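Local structure of nematode fatty acid retinoid binding protein (Necator americanus, 4XCP) at residues A[16-22]-A[114-119]; A[88-93]-A[146-151]; A[102-106]-A[131-135]; A[125-130]-A[163-169]. The protein probably binds fatty acids and retinol as a secreted carrier, and holds two palmitic acid molecules in this all-helical structure. All coordinates share one frame; numbering follows the deposited sequence.

Interactions 1, 2 and 4 are partly buried, whereas interaction 3 lies at the surface. Interactions 1 and 3 both use helix 94-115, the first at its end and the second near its middle. Interactions 3 and 4 share helix 122-138 and touch each other, for example where Leu133 packs on Ala164. Interaction 1 lines a palmitic acid and mixes aromatic packing with a close pair of acids. Interaction 2 lies on the opposite side of the chain's centre from interaction 1 and ties a turn and the helix before it to helix 141-150 by hydrogen bonds. Interaction 3 is apolar between two antiparallel helices. Interaction 4 adds a terminal salt bridge to aromatic packing.

Interaction 1: residues A[16-22]-A[114-119]; sequences FKYEDIP and YYTGNE. With PLM (palmitic acid), chain B.
Tyr114 meets Phe16 in an offset edge-to-face pair. The edge of Phe16 turns toward the Tyr114 face, with the ring planes 72° apart. Phe16 CD1 lies 3.6 Å from Tyr114 CD1. Palmitic acid runs beside both rings: its C5 sits over one face of Phe16, and its C4 lies 3.6 Å from Tyr114 CD2. On the same tyrosine, CZ packs on Ile21, whose CG1 is 3.8 Å away. Ile21 CD1 touches palmitic acid C3. Tyr114 OH bonds to a water at 2.7 Å, and this water donates a hydrogen bond to Asp20 O. Tyr115 has its CB directed away from the N-terminal segment, and its phenol meets the ligand, with CZ 3.8 Å from palmitic acid C8. The chain then loops back. Glu119 extends beyond CG to the Asp20 carboxylate, the two carboxylate planes lying 70° apart. Its OE2 comes within 2.6 Å of Asp20 OD2, so one acid is probably protonated. OE2 also lies at the edge of the Phe16 ring. Asp20 OD2 also accepts a hydrogen bond from Lys17 N, at 3.0 Å, from above the carboxylate plane. Together these residues form one wall of the lipid pocket of this fatty acid and retinol-binding fold.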
loop_
_atom_site.group_PDB
_atom_site.type_symbol
_atom_site.label_atom_id
_atom_site.label_comp_id
_atom_site.label_asym_id
_atom_site.label_seq_id
_atom_site.Cartn_x
_atom_site.Cartn_y
_atom_site.Cartn_z
ATOM N N PHE A 16 11.077 4.385 -12.180
ATOM C CA PHE A 16 10.486 3.169 -11.645
ATOM C C PHE A 16 9.678 2.475 -12.758
ATOM O O PHE A 16 9.033 3.144 -13.573
ATOM C CB PHE A 16 9.586 3.522 -10.435
ATOM C CG PHE A 16 8.404 2.614 -10.206
ATOM C CD1 PHE A 16 8.554 1.408 -9.532
ATOM C CD2 PHE A 16 7.144 2.953 -10.688
ATOM C CE1 PHE A 16 7.463 0.553 -9.345
ATOM C CE2 PHE A 16 6.055 2.092 -10.511
ATOM C CZ PHE A 16 6.221 0.898 -9.844
ATOM N N LYS A 17 9.760 1.140 -12.806
ATOM C CA LYS A 17 9.024 0.324 -13.768
ATOM C C LYS A 17 8.255 -0.699 -12.976
ATOM O O LYS A 17 8.760 -1.184 -11.960
ATOM C CB LYS A 17 9.964 -0.363 -14.779
ATOM C CG LYS A 17 10.477 0.606 -15.843
ATOM C CD LYS A 17 11.212 -0.108 -16.939
ATOM C CE LYS A 17 11.307 0.741 -18.185
ATOM N NZ LYS A 17 11.731 -0.063 -19.366
ATOM N N TYR A 18 7.031 -1.028 -13.426
ATOM C CA TYR A 18 6.165 -2.023 -12.774
ATOM C C TYR A 18 6.896 -3.354 -12.560
ATOM O O TYR A 18 6.707 -3.992 -11.531
ATOM C CB TYR A 18 4.904 -2.248 -13.614
ATOM C CG TYR A 18 3.782 -2.942 -12.880
ATOM C CD1 TYR A 18 3.272 -2.422 -11.695
ATOM C CD2 TYR A 18 3.173 -4.072 -13.410
ATOM C CE1 TYR A 18 2.229 -3.055 -11.017
ATOM C CE2 TYR A 18 2.097 -4.679 -12.771
ATOM C CZ TYR A 18 1.628 -4.165 -11.575
ATOM O OH TYR A 18 0.600 -4.790 -10.914
ATOM N N GLU A 19 7.760 -3.743 -13.510
ATOM C CA GLU A 19 8.570 -4.969 -13.432
ATOM C C GLU A 19 9.609 -4.957 -12.290
ATOM O O GLU A 19 10.101 -6.025 -11.904
ATOM C CB GLU A 19 9.251 -5.277 -14.764
ATOM C CG GLU A 19 10.302 -4.247 -15.155
ATOM C CD GLU A 19 11.153 -4.557 -16.372
ATOM O OE1 GLU A 19 10.958 -5.624 -17.001
ATOM O OE2 GLU A 19 12.038 -3.729 -16.685
ATOM N N ASP A 20 9.933 -3.759 -11.743
ATOM C CA ASP A 20 10.883 -3.630 -10.626
ATOM C C ASP A 20 10.351 -4.325 -9.391
ATOM O O ASP A 20 11.134 -4.745 -8.547
ATOM C CB ASP A 20 11.173 -2.157 -10.317
ATOM C CG ASP A 20 11.881 -1.445 -11.447
ATOM O OD1 ASP A 20 12.330 -2.127 -12.392
ATOM O OD2 ASP A 20 11.976 -0.214 -11.396
ATOM N N ILE A 21 9.008 -4.439 -9.295
ATOM C CA ILE A 21 8.330 -5.103 -8.180
ATOM C C ILE A 21 8.196 -6.581 -8.536
ATOM O O ILE A 21 7.591 -6.889 -9.561
ATOM C CB ILE A 21 6.939 -4.482 -7.872
ATOM C CG1 ILE A 21 6.962 -2.937 -7.834
ATOM C CG2 ILE A 21 6.366 -5.071 -6.574
ATOM C CD1 ILE A 21 5.537 -2.265 -8.000
ATOM N N PRO A 22 8.714 -7.517 -7.714
ATOM C CA PRO A 22 8.546 -8.954 -8.037
ATOM C C PRO A 22 7.065 -9.305 -8.211
ATOM O O PRO A 22 6.221 -8.798 -7.447
ATOM C CB PRO A 22 9.152 -9.667 -6.818
ATOM C CG PRO A 22 10.082 -8.677 -6.216
ATOM C CD PRO A 22 9.489 -7.328 -6.469
ATOM N N TYR A 114 10.940 3.300 -3.685
ATOM C CA TYR A 114 10.822 3.252 -5.151
ATOM C C TYR A 114 10.940 4.658 -5.766
ATOM O O TYR A 114 11.217 4.779 -6.963
ATOM C CB TYR A 114 9.504 2.596 -5.601
ATOM C CG TYR A 114 9.492 1.086 -5.486
ATOM C CD1 TYR A 114 10.114 0.287 -6.444
ATOM C CD2 TYR A 114 8.870 0.454 -4.412
ATOM C CE1 TYR A 114 10.165 -1.100 -6.305
ATOM C CE2 TYR A 114 8.855 -0.938 -4.301
ATOM C CZ TYR A 114 9.508 -1.710 -5.246
ATOM O OH TYR A 114 9.517 -3.074 -5.107
ATOM N N TYR A 115 10.698 5.710 -4.954
ATOM C CA TYR A 115 10.766 7.115 -5.371
ATOM C C TYR A 115 12.173 7.631 -5.230
ATOM O O TYR A 115 12.676 8.287 -6.137
ATOM C CB TYR A 115 9.860 7.981 -4.503
ATOM C CG TYR A 115 8.386 7.917 -4.824
ATOM C CD1 TYR A 115 7.925 8.093 -6.128
ATOM C CD2 TYR A 115 7.441 7.792 -3.810
ATOM C CE1 TYR A 115 6.562 8.085 -6.420
ATOM C CE2 TYR A 115 6.076 7.814 -4.085
ATOM C CZ TYR A 115 5.641 7.955 -5.391
ATOM O OH TYR A 115 4.295 7.993 -5.640
ATOM N N THR A 116 12.800 7.349 -4.080
ATOM C CA THR A 116 14.168 7.753 -3.786
ATOM C C THR A 116 15.150 6.732 -4.419
ATOM O O THR A 116 14.747 5.907 -5.260
ATOM C CB THR A 116 14.339 8.029 -2.263
ATOM O OG1 THR A 116 15.531 8.787 -2.054
ATOM C CG2 THR A 116 14.360 6.758 -1.403
ATOM N N GLY A 117 16.423 6.834 -4.041
ATOM C CA GLY A 117 17.463 5.935 -4.517
ATOM C C GLY A 117 17.378 4.574 -3.854
ATOM O O GLY A 117 16.918 4.461 -2.707
ATOM N N ASN A 118 17.805 3.528 -4.601
ATOM C CA ASN A 118 17.871 2.123 -4.185
ATOM C C ASN A 118 16.475 1.546 -3.803
ATOM O O ASN A 118 15.985 1.693 -2.678
ATOM C CB ASN A 118 18.960 1.926 -3.097
ATOM C CG ASN A 118 18.723 0.866 -2.057
ATOM O OD1 ASN A 118 18.485 1.183 -0.887
ATOM N ND2 ASN A 118 18.778 -0.404 -2.452
ATOM N N GLU A 119 15.849 0.888 -4.788
ATOM C CA GLU A 119 14.556 0.214 -4.669
ATOM C C GLU A 119 14.719 -0.944 -3.686
ATOM O O GLU A 119 15.833 -1.467 -3.562
ATOM C CB GLU A 119 14.127 -0.357 -6.032
ATOM C CG GLU A 119 13.718 0.698 -7.045
ATOM C CD GLU A 119 13.274 0.142 -8.382
ATOM O OE1 GLU A 119 13.813 -0.903 -8.813
ATOM O OE2 GLU A 119 12.381 0.758 -9.004
HETATM C C1 PLM B . 3.898 -0.502 -2.916
HETATM O O1 PLM B . 2.948 0.016 -3.645
HETATM O O2 PLM B . 3.723 -0.880 -1.768
HETATM C C2 PLM B . 5.219 -0.601 -3.623
HETATM C C3 PLM B . 5.279 -0.034 -5.039
HETATM C C4 PLM B . 5.499 1.464 -5.095
HETATM C C5 PLM B . 5.547 2.035 -6.496
HETATM C C6 PLM B . 5.966 3.495 -6.573
HETATM C C7 PLM B . 4.912 4.450 -7.114
HETATM C C8 PLM B . 3.819 4.752 -6.125
HETATM C C9 PLM B . 2.714 5.603 -6.647
HETATM C CA PLM B . 1.344 5.127 -6.253
HETATM C CB PLM B . 0.705 5.781 -5.050
HETATM C CC PLM B . -0.752 5.350 -4.801
HETATM C CD PLM B . -0.962 3.954 -4.182
HETATM C CE PLM B . -0.733 2.768 -5.122
HETATM C CF PLM B . -1.114 1.423 -4.561
HETATM C CG PLM B . -0.063 0.748 -3.704
HETATM O O HOH W 1 11.867 -4.279 -5.770
#

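Interaction 2: residues A[88-93]-A[146-151]; sequences KIAALG and DFGKQF
This contact packs the turn between helices 72-90 and 94-115 against the last turns of helix 141-150: Leu92 and Gly93 meet Asp146. Gly93 N donates to Asp146 OD2 at 2.7 Å, a fairly straight bond of 161° that uses the syn lone pair. The other oxygen, OD1, takes a hydrogen bond from a water that also donates to Ala91 O. With Asp146 CG anti to the backbone N (chi1 -171°), the carboxylate reaches over to the turn. Leu92 CD2 settles beside the helix, 3.6 Å from Gln150 CG, the two side chains lying alongside, head to tail. Ala91 CB rests on the Gln150 amide, 3.7 Å from its CD. Phe151 fills the far end. Ile89 CD1 comes to the ring edge, 3.6 Å from CZ, and Lys88 CB touches the same atom. The lysine chain continues past the ring, and NZ donates to Gln150 O at 2.9 Å, nearly along the C=O axis. Hydrogen bonds thus mark both ends of an apolar middle. At one end Asp146 holds the N-H of the turn. At the other, Lys88 NZ takes up the carbonyl of Gln150, the last residue of helix 141-150.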
loop_
_atom_site.group_PDB
_atom_site.type_symbol
_atom_site.label_atom_id
_atom_site.label_comp_id
_atom_site.label_asym_id
_atom_site.label_seq_id
_atom_site.Cartn_x
_atom_site.Cartn_y
_atom_site.Cartn_z
ATOM N N LYS A 88 -12.940 2.495 4.519
ATOM C CA LYS A 88 -12.849 1.124 5.030
ATOM C C LYS A 88 -12.237 1.131 6.436
ATOM O O LYS A 88 -12.778 0.467 7.312
ATOM C CB LYS A 88 -12.059 0.237 4.071
ATOM C CG LYS A 88 -12.866 -0.207 2.862
ATOM C CD LYS A 88 -11.953 -0.817 1.829
ATOM C CE LYS A 88 -12.712 -1.540 0.752
ATOM N NZ LYS A 88 -12.035 -2.818 0.399
ATOM N N ILE A 89 -11.166 1.939 6.663
ATOM C CA ILE A 89 -10.486 2.110 7.960
ATOM C C ILE A 89 -11.459 2.715 8.987
ATOM O O ILE A 89 -11.504 2.240 10.120
ATOM C CB ILE A 89 -9.175 2.954 7.842
ATOM C CG1 ILE A 89 -8.153 2.389 6.821
ATOM C CG2 ILE A 89 -8.489 3.205 9.199
ATOM C CD1 ILE A 89 -7.756 1.044 6.947
ATOM N N ALA A 90 -12.260 3.729 8.573
ATOM C CA ALA A 90 -13.258 4.397 9.416
ATOM C C ALA A 90 -14.320 3.425 9.987
ATOM O O ALA A 90 -14.833 3.665 11.075
ATOM C CB ALA A 90 -13.941 5.522 8.637
ATOM N N ALA A 91 -14.638 2.335 9.251
ATOM C CA ALA A 91 -15.604 1.313 9.665
ATOM C C ALA A 91 -14.995 0.280 10.641
ATOM O O ALA A 91 -15.719 -0.533 11.196
ATOM C CB ALA A 91 -16.183 0.616 8.441
ATOM N N LEU A 92 -13.672 0.325 10.877
ATOM C CA LEU A 92 -13.039 -0.636 11.782
ATOM C C LEU A 92 -13.071 -0.231 13.247
ATOM O O LEU A 92 -13.025 0.952 13.570
ATOM C CB LEU A 92 -11.568 -0.879 11.364
ATOM C CG LEU A 92 -11.285 -1.491 9.984
ATOM C CD1 LEU A 92 -9.771 -1.500 9.705
ATOM C CD2 LEU A 92 -11.795 -2.902 9.906
ATOM N N GLY A 93 -13.071 -1.235 14.124
ATOM C CA GLY A 93 -12.941 -1.068 15.564
ATOM C C GLY A 93 -11.495 -0.712 15.875
ATOM O O GLY A 93 -10.654 -0.788 14.978
ATOM N N ASP A 146 -12.985 -8.380 11.925
ATOM C CA ASP A 146 -13.316 -6.985 11.664
ATOM C C ASP A 146 -12.515 -6.472 10.442
ATOM O O ASP A 146 -13.104 -5.923 9.493
ATOM C CB ASP A 146 -13.054 -6.161 12.934
ATOM C CG ASP A 146 -13.547 -4.735 12.883
ATOM O OD1 ASP A 146 -14.648 -4.501 12.325
ATOM O OD2 ASP A 146 -12.899 -3.872 13.494
ATOM N N PHE A 147 -11.197 -6.765 10.411
ATOM C CA PHE A 147 -10.332 -6.404 9.286
ATOM C C PHE A 147 -10.808 -7.062 7.978
ATOM O O PHE A 147 -10.896 -6.375 6.958
ATOM C CB PHE A 147 -8.842 -6.739 9.573
ATOM C CG PHE A 147 -7.930 -6.498 8.385
ATOM C CD1 PHE A 147 -7.447 -5.221 8.103
ATOM C CD2 PHE A 147 -7.574 -7.547 7.533
ATOM C CE1 PHE A 147 -6.619 -4.996 6.990
ATOM C CE2 PHE A 147 -6.732 -7.328 6.437
ATOM C CZ PHE A 147 -6.266 -6.049 6.167
ATOM N N GLY A 148 -11.111 -8.365 8.034
ATOM C CA GLY A 148 -11.569 -9.168 6.901
ATOM C C GLY A 148 -12.850 -8.699 6.238
ATOM O O GLY A 148 -13.028 -8.881 5.029
ATOM N N LYS A 149 -13.759 -8.102 7.022
ATOM C CA LYS A 149 -15.044 -7.569 6.536
ATOM C C LYS A 149 -14.803 -6.373 5.606
ATOM O O LYS A 149 -15.484 -6.237 4.593
ATOM C CB LYS A 149 -15.925 -7.176 7.738
ATOM C CG LYS A 149 -17.341 -6.737 7.390
ATOM C CD LYS A 149 -18.272 -6.949 8.571
ATOM C CE LYS A 149 -19.525 -6.120 8.475
ATOM N NZ LYS A 149 -19.365 -4.813 9.167
ATOM N N GLN A 150 -13.799 -5.536 5.927
ATOM C CA GLN A 150 -13.456 -4.368 5.128
ATOM C C GLN A 150 -12.442 -4.675 4.054
ATOM O O GLN A 150 -12.441 -4.019 3.009
ATOM C CB GLN A 150 -12.957 -3.207 6.025
ATOM C CG GLN A 150 -13.972 -2.711 7.090
ATOM C CD GLN A 150 -15.371 -2.460 6.586
ATOM O OE1 GLN A 150 -16.361 -2.863 7.204
ATOM N NE2 GLN A 150 -15.482 -1.830 5.441
ATOM N N PHE A 151 -11.540 -5.637 4.319
ATOM C CA PHE A 151 -10.469 -5.978 3.389
ATOM C C PHE A 151 -10.439 -7.472 3.098
ATOM O O PHE A 151 -9.515 -8.141 3.549
ATOM C CB PHE A 151 -9.131 -5.498 3.957
ATOM C CG PHE A 151 -9.026 -4.002 4.091
ATOM C CD1 PHE A 151 -8.695 -3.212 2.995
ATOM C CD2 PHE A 151 -9.246 -3.378 5.317
ATOM C CE1 PHE A 151 -8.571 -1.828 3.127
ATOM C CE2 PHE A 151 -9.131 -1.994 5.445
ATOM C CZ PHE A 151 -8.776 -1.231 4.358
HETATM O O HOH W 2 -16.299 -2.512 13.008
#

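Interaction 3: residues A[102-106]-A[131-135]; sequences KSIEI and EVLKL
Ile106 points from helix 102-106 toward helix 131-135 and carries much of the apolar contact. Its CB branches two ways. CG2 leaves anti to the backbone N and meets Val132 CG2 at 3.9 Å. The other branch starts at CG1, which is anti to the carbonyl carbon (chi1 -71°) and serves to carry the terminal methyl outward. That methyl, CD1, has three partners. It lies 4.0 Å from Glu131 CG, 4.1 Å from Val132 CG2 and 4.1 Å from Leu135 CD1. The isoleucine therefore ends among three side chains of the facing helix. It lies alongside Val132, the two side chains pointing opposite ways, and it meets Glu131 at about a right angle.

The other contacts lie one turn back along the first helix. Lys102 uses its methylene CG, 3.7 Å from Leu135 CD1. A bend at chi2 (66°) turns the rest of its chain, and NZ forms a salt bridge with Glu105 OE2 at 2.8 Å, within the same helix. The ammonium is thus paired within its own helix, beside the apolar seam. Ser103 OG lies 3.7 Å from Val132 CG1, a packing contact, while its hydrogen bond goes to Phe99 O.

The two helix segments are almost exactly antiparallel, at 177°, with axes 10.3 Å apart. Around them, Phe99 of helix 94-115 touches both Val132 and Leu135. Phe158 of helix 152-159 packs on Val132 and Leu133. On another side of helix 94-115, Ile104 touches a bound palmitic acid.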
loop_
_atom_site.group_PDB
_atom_site.type_symbol
_atom_site.label_atom_id
_atom_site.label_comp_id
_atom_site.label_asym_id
_atom_site.label_seq_id
_atom_site.Cartn_x
_atom_site.Cartn_y
_atom_site.Cartn_z
ATOM N N LYS A 102 -0.876 0.674 10.874
ATOM C CA LYS A 102 0.517 0.250 10.954
ATOM C C LYS A 102 0.938 -0.406 9.629
ATOM O O LYS A 102 2.025 -0.115 9.143
ATOM C CB LYS A 102 0.752 -0.686 12.157
ATOM C CG LYS A 102 2.222 -1.102 12.350
ATOM C CD LYS A 102 3.141 0.058 12.732
ATOM C CE LYS A 102 4.577 -0.253 12.414
ATOM N NZ LYS A 102 5.507 0.694 13.087
ATOM N N SER A 103 0.055 -1.226 9.009
ATOM C CA SER A 103 0.348 -1.878 7.716
ATOM C C SER A 103 0.583 -0.849 6.606
ATOM O O SER A 103 1.472 -1.020 5.770
ATOM C CB SER A 103 -0.774 -2.840 7.326
ATOM O OG SER A 103 -0.833 -3.846 8.324
ATOM N N ILE A 104 -0.209 0.226 6.623
ATOM C CA ILE A 104 -0.108 1.336 5.678
ATOM C C ILE A 104 1.209 2.075 5.857
ATOM O O ILE A 104 1.860 2.381 4.870
ATOM C CB ILE A 104 -1.351 2.248 5.752
ATOM C CG1 ILE A 104 -2.529 1.567 5.009
ATOM C CG2 ILE A 104 -1.045 3.660 5.157
ATOM C CD1 ILE A 104 -3.922 2.076 5.388
ATOM N N GLU A 105 1.624 2.313 7.104
ATOM C CA GLU A 105 2.903 2.963 7.424
ATOM C C GLU A 105 4.079 2.139 6.833
ATOM O O GLU A 105 5.002 2.714 6.251
ATOM C CB GLU A 105 3.052 3.106 8.951
ATOM C CG GLU A 105 4.297 3.845 9.405
ATOM C CD GLU A 105 4.647 3.594 10.856
ATOM O OE1 GLU A 105 4.039 4.240 11.739
ATOM O OE2 GLU A 105 5.517 2.731 11.113
ATOM N N ILE A 106 4.011 0.791 6.960
ATOM C CA ILE A 106 5.035 -0.129 6.451
ATOM C C ILE A 106 5.066 -0.092 4.912
ATOM O O ILE A 106 6.146 0.041 4.312
ATOM C CB ILE A 106 4.844 -1.548 7.039
ATOM C CG1 ILE A 106 5.223 -1.568 8.539
ATOM C CG2 ILE A 106 5.638 -2.592 6.236
ATOM C CD1 ILE A 106 4.808 -2.826 9.336
ATOM N N GLU A 131 6.577 -8.961 8.740
ATOM C CA GLU A 131 6.117 -8.104 9.834
ATOM C C GLU A 131 4.602 -7.857 9.798
ATOM O O GLU A 131 3.961 -7.934 10.836
ATOM C CB GLU A 131 6.870 -6.763 9.872
ATOM C CG GLU A 131 6.584 -5.927 11.126
ATOM C CD GLU A 131 6.643 -6.623 12.480
ATOM O OE1 GLU A 131 7.331 -7.663 12.612
ATOM O OE2 GLU A 131 5.971 -6.128 13.413
ATOM N N VAL A 132 4.051 -7.512 8.622
ATOM C CA VAL A 132 2.617 -7.260 8.437
ATOM C C VAL A 132 1.827 -8.548 8.815
ATOM O O VAL A 132 0.853 -8.474 9.563
ATOM C CB VAL A 132 2.322 -6.745 6.992
ATOM C CG1 VAL A 132 0.828 -6.776 6.679
ATOM C CG2 VAL A 132 2.880 -5.329 6.791
ATOM N N LEU A 133 2.280 -9.713 8.326
ATOM C CA LEU A 133 1.658 -10.987 8.663
ATOM C C LEU A 133 1.703 -11.242 10.177
ATOM O O LEU A 133 0.682 -11.590 10.753
ATOM C CB LEU A 133 2.264 -12.159 7.867
ATOM C CG LEU A 133 1.759 -13.574 8.230
ATOM C CD1 LEU A 133 0.256 -13.736 7.954
ATOM C CD2 LEU A 133 2.570 -14.639 7.522
ATOM N N LYS A 134 2.857 -11.016 10.810
ATOM C CA LYS A 134 3.066 -11.173 12.254
ATOM C C LYS A 134 2.062 -10.286 13.044
ATOM O O LYS A 134 1.439 -10.764 13.994
ATOM C CB LYS A 134 4.526 -10.800 12.605
ATOM C CG LYS A 134 4.891 -11.001 14.076
ATOM C CD LYS A 134 6.372 -10.780 14.345
ATOM C CE LYS A 134 6.676 -10.989 15.811
ATOM N NZ LYS A 134 7.917 -10.289 16.230
ATOM N N LEU A 135 1.907 -9.012 12.639
ATOM C CA LEU A 135 0.955 -8.102 13.267
ATOM C C LEU A 135 -0.494 -8.592 13.056
ATOM O O LEU A 135 -1.326 -8.461 13.950
ATOM C CB LEU A 135 1.130 -6.684 12.720
ATOM C CG LEU A 135 2.458 -6.011 13.051
ATOM C CD1 LEU A 135 2.634 -4.760 12.255
ATOM C CD2 LEU A 135 2.599 -5.752 14.544
#

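Interaction 4: residues A[125-130]-A[163-169]; sequences LKASVK and AAKFAGE
This is a helix-to-helix packing contact, in which Phe166 and Ala167, near the C-terminus, lie against Lys126 and Val129 of helix 122-138. The axes of segments 125-130 and 163-167 approach to 8.7 Å and run roughly antiparallel, at 144°. The backbones come close at Ala167, where the small side chain lets them approach: its CB lies 3.8 Å from Lys126 O and also touches the base of Lys130.

Phe166 is the main aromatic element. Its CG is anti to the backbone N (chi1 177°), which sends the ring obliquely across the facing helix, its CZ toward Leu125. Lys126 CG sits over one face as a CH-pi contact, 4.2 Å from the ring centroid. Farther out on the same lysine, CD and CE run past Phe166 O. The Leu125 carbonyl comes to the ring edge, and Leu125 CB packs 4.0 Å from Phe166 CZ. Val129 fits between the ring and the start of helix 162-167. Its CG2 meets Phe166 CD2 at 3.8 Å, while CG1 meets Ala163 CB at 3.9 Å. Tyr25 packs on Val129, and Leu28 on both Val129 and Phe166.

The polar contacts lie at the chain end. Lys130 NZ forms a rather long salt bridge with Glu169 OE1, at 3.6 Å. A water donates to both Lys130 O and Glu169 OE1. Glu169 is poorly ordered, so this charged link is probably loose. Helix 162-167 is thus probably held mainly by apolar and ring contacts, with the long ion pair and the water at the outer edge.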
loop_
_atom_site.group_PDB
_atom_site.type_symbol
_atom_site.label_atom_id
_atom_site.label_comp_id
_atom_site.label_asym_id
_atom_site.label_seq_id
_atom_site.Cartn_x
_atom_site.Cartn_y
_atom_site.Cartn_z
ATOM N N LEU A 125 11.386 -6.820 0.807
ATOM C CA LEU A 125 9.951 -6.973 0.633
ATOM C C LEU A 125 9.439 -8.131 1.475
ATOM O O LEU A 125 8.417 -7.978 2.146
ATOM C CB LEU A 125 9.565 -7.131 -0.840
ATOM C CG LEU A 125 9.879 -5.937 -1.764
ATOM C CD1 LEU A 125 9.730 -6.339 -3.207
ATOM C CD2 LEU A 125 8.979 -4.744 -1.475
ATOM N N LYS A 126 10.188 -9.260 1.501
ATOM C CA LYS A 126 9.845 -10.436 2.298
ATOM C C LYS A 126 9.799 -10.052 3.774
ATOM O O LYS A 126 8.886 -10.474 4.495
ATOM C CB LYS A 126 10.878 -11.558 2.082
ATOM C CG LYS A 126 10.805 -12.269 0.729
ATOM C CD LYS A 126 11.769 -13.449 0.710
ATOM C CE LYS A 126 11.658 -14.280 -0.543
ATOM N NZ LYS A 126 12.706 -13.926 -1.539
ATOM N N ALA A 127 10.775 -9.227 4.215
ATOM C CA ALA A 127 10.860 -8.745 5.596
ATOM C C ALA A 127 9.655 -7.860 5.934
ATOM O O ALA A 127 9.094 -8.039 7.015
ATOM C CB ALA A 127 12.160 -7.988 5.822
ATOM N N SER A 128 9.202 -6.978 4.995
ATOM C CA SER A 128 8.020 -6.139 5.262
ATOM C C SER A 128 6.729 -6.963 5.378
ATOM O O SER A 128 5.930 -6.695 6.267
ATOM C CB SER A 128 7.857 -5.012 4.239
ATOM O OG SER A 128 7.568 -5.492 2.939
ATOM N N VAL A 129 6.554 -7.979 4.518
ATOM C CA VAL A 129 5.370 -8.856 4.530
ATOM C C VAL A 129 5.352 -9.703 5.803
ATOM O O VAL A 129 4.293 -9.893 6.413
ATOM C CB VAL A 129 5.269 -9.712 3.234
ATOM C CG1 VAL A 129 4.135 -10.739 3.313
ATOM C CG2 VAL A 129 5.095 -8.815 2.008
ATOM N N LYS A 130 6.529 -10.223 6.186
ATOM C CA LYS A 130 6.709 -11.027 7.392
ATOM C C LYS A 130 6.216 -10.258 8.624
ATOM O O LYS A 130 5.455 -10.820 9.415
ATOM C CB LYS A 130 8.186 -11.464 7.539
ATOM C CG LYS A 130 8.402 -12.592 8.548
ATOM C CD LYS A 130 9.876 -12.987 8.614
ATOM C CE LYS A 130 10.191 -13.961 9.728
ATOM N NZ LYS A 130 9.607 -15.311 9.492
ATOM N N ALA A 163 0.745 -14.953 1.990
ATOM C CA ALA A 163 1.724 -14.013 2.556
ATOM C C ALA A 163 2.914 -14.771 3.179
ATOM O O ALA A 163 4.060 -14.360 2.981
ATOM C CB ALA A 163 1.067 -13.114 3.598
ATOM N N ALA A 164 2.640 -15.884 3.899
ATOM C CA ALA A 164 3.671 -16.703 4.539
ATOM C C ALA A 164 4.591 -17.346 3.507
ATOM O O ALA A 164 5.797 -17.337 3.704
ATOM C CB ALA A 164 3.038 -17.760 5.434
ATOM N N LYS A 165 4.031 -17.860 2.394
ATOM C CA LYS A 165 4.780 -18.455 1.275
ATOM C C LYS A 165 5.772 -17.428 0.708
ATOM O O LYS A 165 6.946 -17.748 0.557
ATOM C CB LYS A 165 3.823 -18.912 0.159
ATOM C CG LYS A 165 3.590 -20.417 0.105
ATOM C CD LYS A 165 2.468 -20.792 -0.877
ATOM C CE LYS A 165 1.101 -20.874 -0.221
ATOM N NZ LYS A 165 -0.004 -20.857 -1.219
ATOM N N PHE A 166 5.315 -16.187 0.444
ATOM C CA PHE A 166 6.191 -15.128 -0.059
ATOM C C PHE A 166 7.285 -14.753 0.942
ATOM O O PHE A 166 8.450 -14.662 0.561
ATOM C CB PHE A 166 5.388 -13.874 -0.458
ATOM C CG PHE A 166 6.278 -12.739 -0.913
ATOM C CD1 PHE A 166 6.831 -12.736 -2.192
ATOM C CD2 PHE A 166 6.596 -11.692 -0.053
ATOM C CE1 PHE A 166 7.683 -11.701 -2.600
ATOM C CE2 PHE A 166 7.451 -10.665 -0.464
ATOM C CZ PHE A 166 7.992 -10.683 -1.730
ATOM N N ALA A 167 6.906 -14.498 2.205
ATOM C CA ALA A 167 7.825 -14.084 3.266
ATOM C C ALA A 167 8.918 -15.134 3.549
ATOM O O ALA A 167 9.982 -14.791 4.061
ATOM C CB ALA A 167 7.040 -13.769 4.531
ATOM N N GLY A 168 8.647 -16.383 3.181
ATOM C CA GLY A 168 9.565 -17.501 3.345
ATOM C C GLY A 168 9.355 -18.205 4.662
ATOM O O GLY A 168 9.248 -19.438 4.696
ATOM N N GLU A 169 9.272 -17.405 5.759
ATOM C CA GLU A 169 9.073 -17.822 7.156
ATOM C C GLU A 169 10.258 -18.632 7.680
ATOM O O GLU A 169 11.397 -18.170 7.607
ATOM C CB GLU A 169 7.735 -18.567 7.362
ATOM C CG GLU A 169 6.500 -17.754 7.008
ATOM C CD GLU A 169 5.983 -16.841 8.103
ATOM O OE1 GLU A 169 6.331 -15.639 8.091
ATOM O OE2 GLU A 169 5.201 -17.322 8.957
HETATM O O HOH W 3 5.298 -13.569 10.013
#